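Local coordinates for uncharacterized protein (Starkeya novella, PDB 5I20) that exports a broad range of amino acids, including threonine, methionine, lysine and glutamate, across the inner membrane, binding them in a large central cavity, at residues 38-43 with 213-218. Sequence-based numbering, arbitrary orientation.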
ATOM      1  N   LEU A  38       1.125   1.628 -17.182  1.00 52.95           N
ATOM      2  CA  LEU A  38       2.520   1.395 -17.534  1.00 54.20           C
ATOM      3  C   LEU A  38       3.255   0.632 -16.432  1.00 51.34           C
ATOM      4  O   LEU A  38       3.973  -0.329 -16.705  1.00 51.71           O
ATOM      5  CB  LEU A  38       3.231   2.722 -17.822  1.00 52.76           C
ATOM      6  CG  LEU A  38       2.768   3.514 -19.049  1.00 56.43           C
ATOM      7  CD1 LEU A  38       3.454   4.873 -19.107  1.00 57.72           C
ATOM      8  CD2 LEU A  38       3.020   2.736 -20.337  1.00 60.24           C
ATOM      9  N   THR A  39       3.071   1.053 -15.187  1.00 49.76           N
ATOM     10  CA  THR A  39       3.812   0.453 -14.079  1.00 54.78           C
ATOM     11  C   THR A  39       3.320  -0.950 -13.713  1.00 52.03           C
ATOM     12  O   THR A  39       4.108  -1.787 -13.271  1.00 50.85           O
ATOM     13  CB  THR A  39       3.756   1.349 -12.823  1.00 55.07           C
ATOM     14  OG1 THR A  39       2.403   1.749 -12.572  1.00 53.74           O
ATOM     15  CG2 THR A  39       4.616   2.589 -13.021  1.00 52.78           C
ATOM     16  N   PHE A  40       2.031  -1.212 -13.899  1.00 50.27           N
ATOM     17  CA  PHE A  40       1.485  -2.525 -13.563  1.00 55.92           C
ATOM     18  C   PHE A  40       1.730  -3.547 -14.665  1.00 59.94           C
ATOM     19  O   PHE A  40       1.756  -4.750 -14.404  1.00 62.90           O
ATOM     20  CB  PHE A  40      -0.008  -2.427 -13.247  1.00 57.64           C
ATOM     21  CG  PHE A  40      -0.294  -2.168 -11.796  1.00 60.07           C
ATOM     22  CD1 PHE A  40      -0.261  -0.880 -11.289  1.00 65.71           C
ATOM     23  CD2 PHE A  40      -0.573  -3.214 -10.936  1.00 59.87           C
ATOM     24  CE1 PHE A  40      -0.515  -0.641  -9.954  1.00 65.58           C
ATOM     25  CE2 PHE A  40      -0.826  -2.982  -9.600  1.00 62.63           C
ATOM     26  CZ  PHE A  40      -0.796  -1.694  -9.110  1.00 66.32           C
ATOM     27  N   THR A  41       1.904  -3.073 -15.895  1.00 56.79           N
ATOM     28  CA  THR A  41       2.341  -3.950 -16.975  1.00 55.18           C
ATOM     29  C   THR A  41       3.761  -4.414 -16.673  1.00 52.86           C
ATOM     30  O   THR A  41       4.074  -5.596 -16.791  1.00 56.79           O
ATOM     31  CB  THR A  41       2.292  -3.252 -18.348  1.00 57.68           C
ATOM     32  OG1 THR A  41       0.934  -2.922 -18.667  1.00 62.85           O
ATOM     33  CG2 THR A  41       2.847  -4.160 -19.432  1.00 51.25           C
ATOM     34  N   ILE A  42       4.612  -3.476 -16.265  1.00 52.26           N
ATOM     35  CA  ILE A  42       5.976  -3.802 -15.870  1.00 54.17           C
ATOM     36  C   ILE A  42       5.960  -4.693 -14.632  1.00 55.87           C
ATOM     37  O   ILE A  42       6.698  -5.673 -14.548  1.00 60.15           O
ATOM     38  CB  ILE A  42       6.808  -2.531 -15.592  1.00 57.95           C
ATOM     39  CG1 ILE A  42       6.922  -1.685 -16.864  1.00 60.41           C
ATOM     40  CG2 ILE A  42       8.196  -2.893 -15.074  1.00 56.89           C
ATOM     41  CD1 ILE A  42       7.611  -0.350 -16.665  1.00 56.52           C
ATOM     42  N   GLY A  43       5.095  -4.355 -13.683  1.00 52.88           N
ATOM     43  CA  GLY A  43       4.944  -5.131 -12.468  1.00 50.72           C
ATOM     44  C   GLY A  43       4.498  -6.555 -12.720  1.00 54.12           C
ATOM     45  O   GLY A  43       5.048  -7.499 -12.149  1.00 53.58           O
ATOM     46  N   VAL A 213       9.375   5.640 -13.963  1.00 64.81           N
ATOM     47  CA  VAL A 213       8.284   4.739 -14.312  1.00 59.35           C
ATOM     48  C   VAL A 213       8.719   3.284 -14.165  1.00 60.19           C
ATOM     49  O   VAL A 213       8.015   2.474 -13.562  1.00 58.95           O
ATOM     50  CB  VAL A 213       7.788   4.983 -15.750  1.00 55.38           C
ATOM     51  CG1 VAL A 213       6.750   3.946 -16.145  1.00 52.36           C
ATOM     52  CG2 VAL A 213       7.224   6.389 -15.887  1.00 55.85           C
ATOM     53  N   VAL A 214       9.889   2.966 -14.708  1.00 60.62           N
ATOM     54  CA  VAL A 214      10.416   1.607 -14.644  1.00 62.04           C
ATOM     55  C   VAL A 214      10.716   1.198 -13.202  1.00 66.14           C
ATOM     56  O   VAL A 214      10.453   0.065 -12.804  1.00 66.99           O
ATOM     57  CB  VAL A 214      11.688   1.461 -15.502  1.00 58.78           C
ATOM     58  CG1 VAL A 214      12.229   0.043 -15.424  1.00 54.09           C
ATOM     59  CG2 VAL A 214      11.391   1.835 -16.943  1.00 63.39           C
ATOM     60  N   ALA A 215      11.258   2.129 -12.421  1.00 67.09           N
ATOM     61  CA  ALA A 215      11.571   1.872 -11.019  1.00 61.95           C
ATOM     62  C   ALA A 215      10.311   1.539 -10.229  1.00 60.11           C
ATOM     63  O   ALA A 215      10.293   0.594  -9.439  1.00 56.02           O
ATOM     64  CB  ALA A 215      12.278   3.067 -10.402  1.00 60.06           C
ATOM     65  N   LEU A 216       9.263   2.325 -10.451  1.00 58.67           N
ATOM     66  CA  LEU A 216       7.973   2.086  -9.818  1.00 58.15           C
ATOM     67  C   LEU A 216       7.418   0.725 -10.224  1.00 61.41           C
ATOM     68  O   LEU A 216       6.873  -0.005  -9.398  1.00 64.27           O
ATOM     69  CB  LEU A 216       6.978   3.188 -10.186  1.00 56.53           C
ATOM     70  CG  LEU A 216       7.233   4.599  -9.653  1.00 59.33           C
ATOM     71  CD1 LEU A 216       6.170   5.561 -10.166  1.00 57.97           C
ATOM     72  CD2 LEU A 216       7.266   4.601  -8.134  1.00 62.68           C
ATOM     73  N   GLY A 217       7.567   0.389 -11.502  1.00 61.11           N
ATOM     74  CA  GLY A 217       7.050  -0.857 -12.034  1.00 60.03           C
ATOM     75  C   GLY A 217       7.742  -2.092 -11.491  1.00 58.82           C
ATOM     76  O   GLY A 217       7.099  -3.109 -11.238  1.00 57.16           O
ATOM     77  N   ILE A 218       9.056  -2.007 -11.312  1.00 55.61           N
ATOM     78  CA  ILE A 218       9.832  -3.140 -10.819  1.00 58.73           C
ATOM     79  C   ILE A 218       9.744  -3.274  -9.296  1.00 60.29           C
ATOM     80  O   ILE A 218       9.577  -4.373  -8.773  1.00 61.92           O
ATOM     81  CB  ILE A 218      11.313  -3.026 -11.229  1.00 58.42           C
ATOM     82  CG1 ILE A 218      11.438  -2.947 -12.753  1.00 62.25           C
ATOM     83  CG2 ILE A 218      12.112  -4.205 -10.697  1.00 60.77           C
ATOM     84  CD1 ILE A 218      12.868  -2.880 -13.242  1.00 65.76           C
TER
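I42 lies over one face of the peptide group joining G217 to I218. Its CG2 methyl sits almost straight above the G217 carbonyl carbon, with CG2 3.7 Å from G217 C. At the oxygen of this peptide, G43 CA approaches G217 O to 3.2 Å. A second carbonyl is met the other way round, T39 O lying 3.3 Å from G217 CA. Both are bent, weak CA-H...O contacts. The axes of 38-43 and 213-218 come within 7.6 Å and cross at -49°. Glycine at 43 and 217 leaves the backbones room to come this close. I42 is a knob in the hole formed by V213, V214, G217 and I218. Its CD1 reaches 4.0 Å from V214 CA. T39 divides its two branches. OG1 stands between the backbone N and the carbonyl carbon (chi1 48°), which turns it to its own helix. There its one proton is shared between L35 O, the stronger partner, and T36 O. CG2 is left to face the partner, 3.4 Å from V213 O and 3.7 Å from L216 CB. V213 CG1 fills in against L38 CB. Both segments are transmembrane, one in each EamA-like region, and this contact joins the two. The backbone carbonyls T39 O and V213 O already accept N-H groups of their own helices, from G43 and G217. No charged groups meet here, so what holds the two helices is probably close apolar fit, with weak CA-H...O contacts adding to it.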